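Local coordinates for protein argininosuccinate lyase (Chelativorans sp., PDB 6RXA) that cleaves C-N bonds as an EDDS lyase of the aspartase/fumarase superfamily and probably splits argininosuccinate into fumarate and L-arginine, at residues 211-216 with 222-227; 44-49 with 116-121; 144-149 with 456-461; 439-444 with 449-454. The protein carries 2 engineered substitutions. All blocks are in the same frame, centred on the assembly; numbering follows the deposited sequence. Where two conformers were deposited one is given.

Interaction 1. Residues 211-216 with 222-227; sequences NRDRTS and DGLVVN
R212 grips two successive carbonyls of the 222-227 loop with one guanidinium: NH2 donates to V225 O at 2.7 Å and NH1 to V226 O at 2.9 Å. Here the Asn-capped first turn of helix 212-218 packs against the loop that leads into helix 228-233. The two bonds differ in quality. The one to V225 O is nearly straight (168°) and runs close to the guanidinium plane; the one to V226 O is more bent (146°), although NH1 meets a lone pair of that oxygen in the carbonyl plane. L224 CD1 covers one face of the guanidinium, over its centre. The L224 side chain crosses that of D213 at about a right angle, with CD1 3.5 Å from D213 OD1 and CD2 3.7 Å from S216 CB. S216 OG adds a weak hydrogen bond to G223 O.

In the next shell, R212 NE donates to L198 O, and NH1 has a second acceptor in K446 O of the second subunit. With all three nitrogens engaged, the guanidinium can hardly rotate. K446 of that subunit also forms a salt bridge with D213 OD2, so the turn lies at a subunit boundary. Behind it all, N211 caps the helix: its CG is anti to the backbone N (chi1 -178°), and OD1 accepts weak bonds from D213 N at 3.1 Å and R214 N at 3.3 Å.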
loop_
_atom_site.group_PDB
_atom_site.type_symbol
_atom_site.label_atom_id
_atom_site.label_comp_id
_atom_site.label_asym_id
_atom_site.label_seq_id
_atom_site.Cartn_x
_atom_site.Cartn_y
_atom_site.Cartn_z
ATOM N N ASN A 211 -20.268 -31.936 -17.633
ATOM C CA ASN A 211 -20.568 -32.296 -16.250
ATOM C C ASN A 211 -19.529 -31.592 -15.381
ATOM O O ASN A 211 -18.416 -32.101 -15.184
ATOM C CB ASN A 211 -20.552 -33.802 -16.028
ATOM C CG ASN A 211 -20.917 -34.177 -14.606
ATOM O OD1 ASN A 211 -20.968 -33.324 -13.718
ATOM N ND2 ASN A 211 -21.161 -35.461 -14.379
ATOM N N ARG A 212 -19.889 -30.412 -14.881
ATOM C CA ARG A 212 -18.928 -29.604 -14.143
ATOM C C ARG A 212 -18.506 -30.269 -12.844
ATOM O O ARG A 212 -17.366 -30.083 -12.395
ATOM C CB ARG A 212 -19.535 -28.231 -13.873
ATOM C CG ARG A 212 -19.851 -27.425 -15.130
ATOM C CD ARG A 212 -20.211 -25.971 -14.777
ATOM N NE ARG A 212 -19.127 -25.351 -14.031
ATOM C CZ ARG A 212 -19.264 -24.341 -13.175
ATOM N NH1 ARG A 212 -20.456 -23.785 -12.952
ATOM N NH2 ARG A 212 -18.194 -23.889 -12.536
ATOM N N ASP A 213 -19.394 -31.051 -12.235
ATOM C CA ASP A 213 -19.052 -31.742 -11.001
ATOM C C ASP A 213 -17.994 -32.817 -11.229
ATOM O O ASP A 213 -17.169 -33.065 -10.344
ATOM C CB ASP A 213 -20.310 -32.360 -10.387
ATOM C CG ASP A 213 -21.269 -31.320 -9.837
ATOM O OD1 ASP A 213 -20.798 -30.334 -9.244
ATOM O OD2 ASP A 213 -22.494 -31.497 -9.993
ATOM N N ARG A 214 -17.994 -33.470 -12.393
ATOM C CA ARG A 214 -16.995 -34.506 -12.646
ATOM C C ARG A 214 -15.606 -33.897 -12.799
ATOM O O ARG A 214 -14.628 -34.396 -12.224
ATOM C CB ARG A 214 -17.365 -35.309 -13.894
ATOM C CG ARG A 214 -16.257 -36.251 -14.417
ATOM C CD ARG A 214 -15.982 -37.460 -13.511
ATOM N NE ARG A 214 -17.220 -38.075 -13.054
ATOM C CZ ARG A 214 -17.527 -38.299 -11.780
ATOM N NH1 ARG A 214 -18.695 -38.846 -11.481
ATOM N NH2 ARG A 214 -16.664 -38.008 -10.812
ATOM N N THR A 215 -15.483 -32.839 -13.605
ATOM C CA THR A 215 -14.174 -32.223 -13.783
ATOM C C THR A 215 -13.636 -31.754 -12.441
ATOM O O THR A 215 -12.451 -31.934 -12.132
ATOM C CB THR A 215 -14.296 -31.040 -14.745
ATOM O OG1 THR A 215 -15.197 -31.381 -15.810
ATOM C CG2 THR A 215 -12.947 -30.696 -15.329
ATOM N N SER A 216 -14.514 -31.158 -11.633
ATOM C CA SER A 216 -14.152 -30.678 -10.304
ATOM C C SER A 216 -13.640 -31.814 -9.430
ATOM O O SER A 216 -12.579 -31.703 -8.813
ATOM C CB SER A 216 -15.384 -30.019 -9.682
ATOM O OG SER A 216 -15.125 -29.545 -8.379
ATOM N N ASP A 222 -13.489 -29.186 -3.920
ATOM C CA ASP A 222 -14.535 -29.553 -2.970
ATOM C C ASP A 222 -15.908 -28.992 -3.338
ATOM O O ASP A 222 -16.890 -29.302 -2.653
ATOM C CB ASP A 222 -14.155 -29.108 -1.559
ATOM C CG ASP A 222 -13.015 -29.917 -0.978
ATOM O OD1 ASP A 222 -12.889 -31.102 -1.343
ATOM O OD2 ASP A 222 -12.242 -29.364 -0.165
ATOM N N GLY A 223 -16.003 -28.213 -4.405
ATOM C CA GLY A 223 -17.254 -27.609 -4.828
ATOM C C GLY A 223 -16.953 -26.773 -6.049
ATOM O O GLY A 223 -15.815 -26.742 -6.527
ATOM N N LEU A 224 -17.993 -26.115 -6.566
ATOM C CA LEU A 224 -17.879 -25.294 -7.760
ATOM C C LEU A 224 -17.877 -23.809 -7.409
ATOM O O LEU A 224 -18.470 -23.382 -6.417
ATOM C CB LEU A 224 -19.069 -25.524 -8.698
ATOM C CG LEU A 224 -19.247 -26.947 -9.219
ATOM C CD1 LEU A 224 -20.425 -27.006 -10.151
ATOM C CD2 LEU A 224 -17.978 -27.450 -9.898
ATOM N N VAL A 225 -17.195 -23.020 -8.236
ATOM C CA VAL A 225 -17.550 -21.611 -8.400
ATOM C C VAL A 225 -18.725 -21.655 -9.372
ATOM O O VAL A 225 -18.557 -22.046 -10.536
ATOM C CB VAL A 225 -16.403 -20.780 -8.972
ATOM C CG1 VAL A 225 -16.855 -19.320 -9.129
ATOM C CG2 VAL A 225 -15.127 -20.866 -8.132
ATOM N N VAL A 226 -19.918 -21.328 -8.897
ATOM C CA VAL A 226 -21.112 -21.675 -9.657
ATOM C C VAL A 226 -21.301 -20.746 -10.850
ATOM O O VAL A 226 -21.208 -21.180 -12.004
ATOM C CB VAL A 226 -22.362 -21.735 -8.760
ATOM C CG1 VAL A 226 -23.612 -22.049 -9.587
ATOM C CG2 VAL A 226 -22.152 -22.785 -7.660
ATOM N N ASN A 227 -21.548 -19.471 -10.591
ATOM C CA ASN A 227 -21.832 -18.525 -11.662
ATOM C C ASN A 227 -20.625 -18.374 -12.584
ATOM O O ASN A 227 -19.486 -18.243 -12.129
ATOM C CB ASN A 227 -22.239 -17.185 -11.059
ATOM C CG ASN A 227 -22.518 -16.151 -12.105
ATOM O OD1 ASN A 227 -21.590 -15.537 -12.631
ATOM N ND2 ASN A 227 -23.800 -15.934 -12.413
#

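Interaction 2. Residues 44-49 with 116-121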
loop_
_atom_site.group_PDB
_atom_site.type_symbol
_atom_site.label_atom_id
_atom_site.label_comp_id
_atom_site.label_asym_id
_atom_site.label_seq_id
_atom_site.Cartn_x
_atom_site.Cartn_y
_atom_site.Cartn_z
ATOM N N SER A 44 -1.706 -28.938 -17.198
ATOM C CA SER A 44 -1.638 -30.243 -17.855
ATOM C C SER A 44 -2.595 -31.241 -17.210
ATOM O O SER A 44 -3.198 -32.071 -17.904
ATOM C CB SER A 44 -0.204 -30.772 -17.834
ATOM O OG SER A 44 0.593 -30.110 -18.798
ATOM N N GLN A 45 -2.735 -31.187 -15.886
ATOM C CA GLN A 45 -3.727 -32.012 -15.209
ATOM C C GLN A 45 -5.136 -31.614 -15.625
ATOM O O GLN A 45 -5.999 -32.481 -15.830
ATOM C CB GLN A 45 -3.556 -31.893 -13.698
ATOM C CG GLN A 45 -2.302 -32.571 -13.189
ATOM C CD GLN A 45 -2.295 -34.068 -13.452
ATOM O OE1 GLN A 45 -3.066 -34.817 -12.850
ATOM N NE2 GLN A 45 -1.423 -34.509 -14.355
ATOM N N ILE A 46 -5.386 -30.312 -15.768
ATOM C CA ILE A 46 -6.702 -29.848 -16.205
ATOM C C ILE A 46 -7.037 -30.381 -17.592
ATOM O O ILE A 46 -8.172 -30.798 -17.848
ATOM C CB ILE A 46 -6.776 -28.312 -16.123
ATOM C CG1 ILE A 46 -6.744 -27.881 -14.652
ATOM C CG2 ILE A 46 -7.993 -27.793 -16.874
ATOM C CD1 ILE A 46 -6.474 -26.389 -14.473
ATOM N N HIS A 47 -6.066 -30.378 -18.509
ATOM C CA HIS A 47 -6.345 -30.920 -19.838
ATOM C C HIS A 47 -6.822 -32.363 -19.737
ATOM O O HIS A 47 -7.767 -32.772 -20.422
ATOM C CB HIS A 47 -5.103 -30.878 -20.726
ATOM C CG HIS A 47 -4.537 -29.513 -20.921
ATOM N ND1 HIS A 47 -5.315 -28.377 -20.944
ATOM C CD2 HIS A 47 -3.258 -29.098 -21.085
ATOM C CE1 HIS A 47 -4.540 -27.322 -21.116
ATOM N NE2 HIS A 47 -3.288 -27.731 -21.199
ATOM N N ARG A 48 -6.160 -33.158 -18.898
ATOM C CA ARG A 48 -6.538 -34.558 -18.745
ATOM C C ARG A 48 -7.932 -34.680 -18.140
ATOM O O ARG A 48 -8.758 -35.464 -18.624
ATOM C CB ARG A 48 -5.496 -35.271 -17.889
ATOM C CG ARG A 48 -4.162 -35.445 -18.598
ATOM C CD ARG A 48 -3.121 -36.078 -17.696
ATOM N NE ARG A 48 -1.913 -36.419 -18.448
ATOM C CZ ARG A 48 -0.984 -35.540 -18.813
ATOM N NH1 ARG A 48 -1.111 -34.261 -18.507
ATOM N NH2 ARG A 48 0.080 -35.943 -19.492
ATOM N N ALA A 49 -8.210 -33.921 -17.080
ATOM C CA ALA A 49 -9.521 -34.014 -16.441
ATOM C C ALA A 49 -10.631 -33.556 -17.377
ATOM O O ALA A 49 -11.707 -34.173 -17.429
ATOM C CB ALA A 49 -9.544 -33.192 -15.152
ATOM N N ALA A 116 -7.211 -20.813 -16.962
ATOM C CA ALA A 116 -6.268 -20.001 -16.198
ATOM C C ALA A 116 -6.713 -19.865 -14.750
ATOM O O ALA A 116 -5.904 -20.013 -13.832
ATOM C CB ALA A 116 -6.107 -18.624 -16.845
ATOM N N ASN A 117 -7.996 -19.566 -14.528
ATOM C CA ASN A 117 -8.480 -19.386 -13.161
ATOM C C ASN A 117 -8.327 -20.681 -12.375
ATOM O O ASN A 117 -7.882 -20.666 -11.217
ATOM C CB ASN A 117 -9.943 -18.926 -13.182
ATOM C CG ASN A 117 -10.396 -18.283 -11.868
ATOM O OD1 ASN A 117 -10.790 -18.970 -10.920
ATOM N ND2 ASN A 117 -10.405 -16.951 -11.833
ATOM N N ALA A 118 -8.663 -21.815 -12.999
ATOM C CA ALA A 118 -8.568 -23.111 -12.327
ATOM C C ALA A 118 -7.123 -23.500 -12.044
ATOM O O ALA A 118 -6.815 -24.000 -10.951
ATOM C CB ALA A 118 -9.249 -24.198 -13.164
ATOM N N GLY A 119 -6.223 -23.319 -13.015
ATOM C CA GLY A 119 -4.835 -23.685 -12.786
ATOM C C GLY A 119 -4.197 -22.864 -11.681
ATOM O O GLY A 119 -3.436 -23.387 -10.863
ATOM N N LYS A 120 -4.485 -21.563 -11.654
ATOM C CA LYS A 120 -3.981 -20.708 -10.578
ATOM C C LYS A 120 -4.502 -21.177 -9.228
ATOM O O LYS A 120 -3.758 -21.216 -8.241
ATOM C CB LYS A 120 -4.389 -19.249 -10.805
ATOM C CG LYS A 120 -3.936 -18.237 -9.702
ATOM C CD LYS A 120 -2.439 -17.897 -9.835
ATOM C CE LYS A 120 -1.874 -17.071 -8.680
ATOM N NZ LYS A 120 -2.398 -15.682 -8.681
ATOM N N ARG A 121 -5.780 -21.565 -9.170
ATOM C CA ARG A 121 -6.345 -22.079 -7.927
ATOM C C ARG A 121 -5.653 -23.369 -7.489
ATOM O O ARG A 121 -5.397 -23.568 -6.296
ATOM C CB ARG A 121 -7.851 -22.308 -8.079
ATOM C CG ARG A 121 -8.716 -21.052 -8.047
ATOM C CD ARG A 121 -10.146 -21.401 -8.481
ATOM N NE ARG A 121 -11.034 -20.250 -8.352
ATOM C CZ ARG A 121 -11.624 -19.887 -7.217
ATOM N NH1 ARG A 121 -11.440 -20.592 -6.113
ATOM N NH2 ARG A 121 -12.401 -18.817 -7.202
#
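I46 sends a single methyl, CD1, across to helix 112-147, where it settles against A118 and G119. The contact is apolar packing: CD1 is 3.8 Å from A118 CB, 3.4 Å from G119 N and 3.6 Å from G119 CA. The methyl thus lies directly against the backbone of G119, and I46 CA and G119 CA, the nearest CA pair of the two segments, are 7.3 Å apart. The isoleucine reaches that far because CG1 stands beside the backbone N and the chain then runs on extended (chi2 166°), placing CD1 at its far end. L115 and M122 of helix 112-147 touch the same side chain.

What meets here are helix 35-56, from the N-terminal part of the subunit, and the early turns of helix 112-147, one of the long helices of the aspartase/fumarase fold. R112 and N113, which bind succinate and fumarate in other crystals of this protein, sit at the start of that helix; the side chains of A118 and N113 are about 10 Å apart.

The polar bonds lie off this patch, within each helix or beyond it. R121 NE donates to N117 OD1 at 2.9 Å, with the acceptor near the guanidinium plane, while R121 NH1 goes to R192 O and I193 O and N117 ND2 to G234 O. On the other helix R48 bonds weakly through NH1 to S44 O, and its NH2 makes a salt bridge with D76, whose other oxygen bonds S44 OG.

Interaction 3. Residues 144-149 with 456-461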
loop_
_atom_site.group_PDB
_atom_site.type_symbol
_atom_site.label_atom_id
_atom_site.label_comp_id
_atom_site.label_asym_id
_atom_site.label_seq_id
_atom_site.Cartn_x
_atom_site.Cartn_y
_atom_site.Cartn_z
ATOM N N HIS A 144 6.531 -26.252 21.918
ATOM C CA HIS A 144 7.479 -27.186 22.519
ATOM C C HIS A 144 8.587 -26.438 23.255
ATOM O O HIS A 144 9.045 -26.883 24.315
ATOM C CB HIS A 144 8.005 -28.142 21.452
ATOM C CG HIS A 144 6.917 -28.902 20.750
ATOM N ND1 HIS A 144 7.155 -29.722 19.668
ATOM C CD2 HIS A 144 5.582 -28.958 20.977
ATOM C CE1 HIS A 144 6.014 -30.252 19.259
ATOM N NE2 HIS A 144 5.043 -29.798 20.031
ATOM N N LYS A 145 9.005 -25.282 22.725
ATOM C CA LYS A 145 9.947 -24.420 23.440
ATOM C C LYS A 145 9.322 -23.875 24.720
ATOM O O LYS A 145 9.955 -23.885 25.783
ATOM C CB LYS A 145 10.404 -23.287 22.517
ATOM C CG LYS A 145 11.591 -22.459 23.018
ATOM C CD LYS A 145 12.924 -23.187 22.924
ATOM C CE LYS A 145 14.091 -22.212 23.052
ATOM N NZ LYS A 145 15.384 -22.895 22.791
ATOM N N ALA A 146 8.071 -23.417 24.646
ATOM C CA ALA A 146 7.410 -22.897 25.838
ATOM C C ALA A 146 7.396 -23.929 26.955
ATOM O O ALA A 146 7.587 -23.590 28.131
ATOM C CB ALA A 146 5.979 -22.480 25.509
ATOM N N ALA A 147 7.165 -25.197 26.609
ATOM C CA ALA A 147 7.035 -26.237 27.615
ATOM C C ALA A 147 8.303 -26.428 28.433
ATOM O O ALA A 147 8.227 -26.930 29.556
ATOM C CB ALA A 147 6.638 -27.544 26.932
ATOM N N ASP A 148 9.455 -26.033 27.906
ATOM C CA ASP A 148 10.720 -26.139 28.622
ATOM C C ASP A 148 11.056 -24.882 29.412
ATOM O O ASP A 148 12.113 -24.834 30.052
ATOM C CB ASP A 148 11.861 -26.420 27.640
ATOM C CG ASP A 148 11.862 -27.844 27.132
ATOM O OD1 ASP A 148 11.235 -28.715 27.772
ATOM O OD2 ASP A 148 12.508 -28.084 26.095
ATOM N N HIS A 149 10.184 -23.870 29.389
ATOM C CA HIS A 149 10.502 -22.566 29.961
ATOM C C HIS A 149 9.402 -22.023 30.859
ATOM O O HIS A 149 9.235 -20.809 30.974
ATOM C CB HIS A 149 10.903 -21.583 28.869
ATOM C CG HIS A 149 12.224 -21.924 28.277
ATOM N ND1 HIS A 149 13.414 -21.653 28.917
ATOM C CD2 HIS A 149 12.546 -22.601 27.150
ATOM C CE1 HIS A 149 14.416 -22.118 28.194
ATOM N NE2 HIS A 149 13.916 -22.693 27.113
ATOM N N ALA A 456 -1.614 -25.100 31.415
ATOM C CA ALA A 456 -2.965 -25.310 30.910
ATOM C C ALA A 456 -3.073 -24.880 29.455
ATOM O O ALA A 456 -3.676 -25.584 28.632
ATOM C CB ALA A 456 -3.980 -24.547 31.761
ATOM N N SER A 457 -2.488 -23.723 29.119
ATOM C CA SER A 457 -2.515 -23.246 27.744
ATOM C C SER A 457 -1.724 -24.167 26.832
ATOM O O SER A 457 -2.114 -24.392 25.679
ATOM C CB SER A 457 -1.950 -21.827 27.665
ATOM O OG SER A 457 -2.892 -20.887 28.152
ATOM N N ILE A 458 -0.601 -24.696 27.319
ATOM C CA ILE A 458 0.179 -25.636 26.518
ATOM C C ILE A 458 -0.633 -26.892 26.240
ATOM O O ILE A 458 -0.681 -27.371 25.102
ATOM C CB ILE A 458 1.526 -25.952 27.194
ATOM C CG1 ILE A 458 2.448 -24.727 27.122
ATOM C CG2 ILE A 458 2.172 -27.183 26.542
ATOM C CD1 ILE A 458 3.712 -24.877 27.948
ATOM N N ASP A 459 -1.290 -27.441 27.272
ATOM C CA ASP A 459 -2.111 -28.630 27.074
ATOM C C ASP A 459 -3.179 -28.375 26.016
ATOM O O ASP A 459 -3.410 -29.211 25.130
ATOM C CB ASP A 459 -2.776 -29.033 28.392
ATOM C CG ASP A 459 -1.799 -29.584 29.418
ATOM O OD1 ASP A 459 -0.645 -29.898 29.071
ATOM O OD2 ASP A 459 -2.204 -29.717 30.595
ATOM N N ASP A 460 -3.826 -27.212 26.079
ATOM C CA ASP A 460 -4.838 -26.874 25.089
ATOM C C ASP A 460 -4.228 -26.753 23.695
ATOM O O ASP A 460 -4.820 -27.211 22.708
ATOM C CB ASP A 460 -5.536 -25.571 25.477
ATOM C CG ASP A 460 -6.534 -25.763 26.609
ATOM O OD1 ASP A 460 -6.807 -26.933 26.958
ATOM O OD2 ASP A 460 -7.036 -24.749 27.145
ATOM N N ALA A 461 -3.052 -26.122 23.593
ATOM C CA ALA A 461 -2.423 -25.924 22.292
ATOM C C ALA A 461 -1.970 -27.247 21.692
ATOM O O ALA A 461 -2.023 -27.435 20.468
ATOM C CB ALA A 461 -1.246 -24.956 22.432
#
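I458 is the residue that reaches across: its CD1 methyl lands on A146 and A147, in the last turn of helix 112-147. Of the three residues it has the most surface buried, and both alanines meet it through that one carbon. CD1 lies 3.6 Å from A147 CA and 3.7 Å from A147 N, so it rests on backbone as much as on side chain. The two alanine methyls stand equally far from it, A146 CB and A147 CB both being 4.1 Å from I458 CD1, and the isoleucine end faces both of them. I458 holds CG1 anti to its own carbonyl carbon (chi1 -71°) and CD1 extended beyond (chi2 171°), which carries the methyl well away from its own helix.

A147, second in buried surface, is partly exposed, and beyond it the chain passes through D148 and H149 into a loop. A146 is the more deeply placed of the pair, its methyl also touching L172. With only methyls on the alanine side, A147 CA and I458 CA are 7.0 Å apart, and the contact is purely van der Waals.

Around this point the packing becomes three-sided. M173 of helix 168-193 touches I458 and A461, and V143 of helix 112-147 touches them too, one turn before the alanines. Long helices 112-147, 168-193 and 451-500 thus close on one another through small and branched apolar residues, far from the substrate-binding residues, as in the elongated helical bundle of the aspartase/fumarase superfamily.

Interaction 4. Residues 439-444 with 449-454; sequences NVLRRE and PAPMSV
V440 CG1 fills the angle between two prolines, 3.5 Å from P449 O and 4.1 Å from P451 CD. It stands anti to the backbone N (chi1 170°), which turns it to that side, and L441 CD2 comes to the same P451 CD at 3.9 Å. Between the prolines, A450 CB lies 3.2 Å from R443 O and 3.5 Å from V440 O, with E444 CB beside it. The ring of P449 lies across the R443 side chain, its CD 3.7 Å from R443 CB.

At the polar edge, R443 centres an inverse gamma turn, and its O accepts from A450 N at 3.0 Å. A450 holds the N-cap position of helix 451-500, so this bond ties one helix's exit to the next one's entry. S453 OG, hydrogen-bonded to G445 O, lies 2.6 Å from E444 O. The R443 guanidinium points off to N439 O, Q164 and a salt bridge with D369.

P449 and P451 have no N-H to offer, so the tight turn between helices 436-442 and 451-500 combines proline and methyl packing with one backbone bond spanning the two segments, A450 N to R443 O.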
loop_
_atom_site.group_PDB
_atom_site.type_symbol
_atom_site.label_atom_id
_atom_site.label_comp_id
_atom_site.label_asym_id
_atom_site.label_seq_id
_atom_site.Cartn_x
_atom_site.Cartn_y
_atom_site.Cartn_z
ATOM N N ASN A 439 5.824 -12.547 41.877
ATOM C CA ASN A 439 4.983 -11.804 40.940
ATOM C C ASN A 439 4.385 -12.755 39.910
ATOM O O ASN A 439 3.218 -12.619 39.519
ATOM C CB ASN A 439 5.786 -10.729 40.192
ATOM C CG ASN A 439 5.945 -9.448 40.968
ATOM O OD1 ASN A 439 5.627 -8.371 40.464
ATOM N ND2 ASN A 439 6.466 -9.545 42.173
ATOM N N VAL A 440 5.192 -13.705 39.424
ATOM C CA VAL A 440 4.709 -14.668 38.443
ATOM C C VAL A 440 3.671 -15.582 39.071
ATOM O O VAL A 440 2.580 -15.777 38.525
ATOM C CB VAL A 440 5.888 -15.466 37.858
ATOM C CG1 VAL A 440 5.381 -16.620 37.040
ATOM C CG2 VAL A 440 6.762 -14.555 36.993
ATOM N N LEU A 441 3.981 -16.127 40.251
ATOM C CA LEU A 441 3.077 -17.073 40.895
ATOM C C LEU A 441 1.731 -16.439 41.224
ATOM O O LEU A 441 0.689 -17.107 41.154
ATOM C CB LEU A 441 3.731 -17.632 42.158
ATOM C CG LEU A 441 4.944 -18.532 41.948
ATOM C CD1 LEU A 441 5.467 -19.049 43.300
ATOM C CD2 LEU A 441 4.606 -19.678 41.024
ATOM N N ARG A 442 1.722 -15.161 41.609
ATOM C CA ARG A 442 0.458 -14.501 41.922
ATOM C C ARG A 442 -0.428 -14.313 40.695
ATOM O O ARG A 442 -1.651 -14.212 40.842
ATOM C CB ARG A 442 0.721 -13.143 42.580
ATOM C CG ARG A 442 1.070 -13.268 44.049
ATOM C CD ARG A 442 1.126 -11.919 44.726
ATOM N NE ARG A 442 2.322 -11.169 44.365
ATOM C CZ ARG A 442 3.463 -11.194 45.054
ATOM N NH1 ARG A 442 3.579 -11.924 46.156
ATOM N NH2 ARG A 442 4.495 -10.469 44.642
ATOM N N ARG A 443 0.154 -14.267 39.499
ATOM C CA ARG A 443 -0.600 -14.051 38.263
ATOM C C ARG A 443 -1.002 -15.415 37.711
ATOM O O ARG A 443 -0.421 -15.931 36.750
ATOM C CB ARG A 443 0.233 -13.245 37.276
ATOM C CG ARG A 443 0.446 -11.796 37.700
ATOM C CD ARG A 443 1.528 -11.105 36.867
ATOM N NE ARG A 443 1.457 -9.665 37.104
ATOM C CZ ARG A 443 1.837 -9.079 38.234
ATOM N NH1 ARG A 443 1.703 -7.765 38.392
ATOM N NH2 ARG A 443 2.351 -9.808 39.215
ATOM N N GLU A 444 -2.032 -15.997 38.337
ATOM C CA GLU A 444 -2.399 -17.392 38.104
ATOM C C GLU A 444 -3.737 -17.592 37.389
ATOM O O GLU A 444 -4.185 -18.735 37.258
ATOM C CB GLU A 444 -2.370 -18.179 39.419
ATOM C CG GLU A 444 -3.262 -17.600 40.503
ATOM C CD GLU A 444 -3.288 -18.467 41.745
ATOM O OE1 GLU A 444 -3.985 -18.098 42.714
ATOM O OE2 GLU A 444 -2.609 -19.516 41.744
ATOM N N PRO A 449 1.004 -15.647 33.592
ATOM C CA PRO A 449 2.301 -16.340 33.486
ATOM C C PRO A 449 2.597 -17.414 34.531
ATOM O O PRO A 449 3.608 -18.118 34.376
ATOM C CB PRO A 449 3.322 -15.199 33.571
ATOM C CG PRO A 449 2.612 -14.118 34.353
ATOM C CD PRO A 449 1.184 -14.203 33.847
ATOM N N ALA A 450 1.791 -17.584 35.570
ATOM C CA ALA A 450 2.092 -18.631 36.537
ATOM C C ALA A 450 2.240 -19.974 35.822
ATOM O O ALA A 450 1.467 -20.272 34.897
ATOM C CB ALA A 450 0.953 -18.731 37.553
ATOM N N PRO A 451 3.202 -20.809 36.227
ATOM C CA PRO A 451 3.406 -22.084 35.513
ATOM C C PRO A 451 2.156 -22.933 35.325
ATOM O O PRO A 451 1.988 -23.536 34.258
ATOM C CB PRO A 451 4.451 -22.799 36.384
ATOM C CG PRO A 451 5.247 -21.698 36.972
ATOM C CD PRO A 451 4.271 -20.544 37.212
ATOM N N MET A 452 1.290 -23.042 36.336
ATOM C CA MET A 452 0.100 -23.874 36.189
ATOM C C MET A 452 -0.816 -23.330 35.100
ATOM O O MET A 452 -1.450 -24.110 34.372
ATOM C CB MET A 452 -0.640 -23.975 37.525
ATOM C CG MET A 452 0.002 -24.940 38.530
ATOM S SD MET A 452 0.107 -26.655 37.956
ATOM C CE MET A 452 1.698 -26.677 37.123
ATOM N N SER A 453 -0.873 -22.004 34.959
ATOM C CA SER A 453 -1.714 -21.392 33.941
ATOM C C SER A 453 -1.110 -21.579 32.558
ATOM O O SER A 453 -1.814 -21.904 31.597
ATOM C CB SER A 453 -1.890 -19.899 34.215
ATOM O OG SER A 453 -2.448 -19.676 35.493
ATOM N N VAL A 454 0.196 -21.347 32.426
ATOM C CA VAL A 454 0.828 -21.541 31.123
ATOM C C VAL A 454 0.737 -23.005 30.710
ATOM O O VAL A 454 0.482 -23.312 29.541
ATOM C CB VAL A 454 2.277 -21.026 31.126
ATOM C CG1 VAL A 454 2.934 -21.276 29.772
ATOM C CG2 VAL A 454 2.308 -19.548 31.463
#

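In the fold
The four contacts fall into two neighbourhoods far apart in the chain, with centres 42 to 53 Å from one to the other. Interactions 1 and 2, with centres about 13 Å apart, touch directly where V225 packs on R121; interactions 3 and 4, equally close, adjoin along helix 451-500. Helix 112-147 joins the pairs, serving interaction 2 near its start and interaction 3 at its end, on opposite sides of the chain's centre. Those two are buried and apolar, one isoleucine methyl each, on alanine and glycine in interaction 2 and on two alanines in interaction 3. Interactions 1 and 4 are partly buried local turns, where backbone carbonyls accept bonds across the segments and the second subunit touches both.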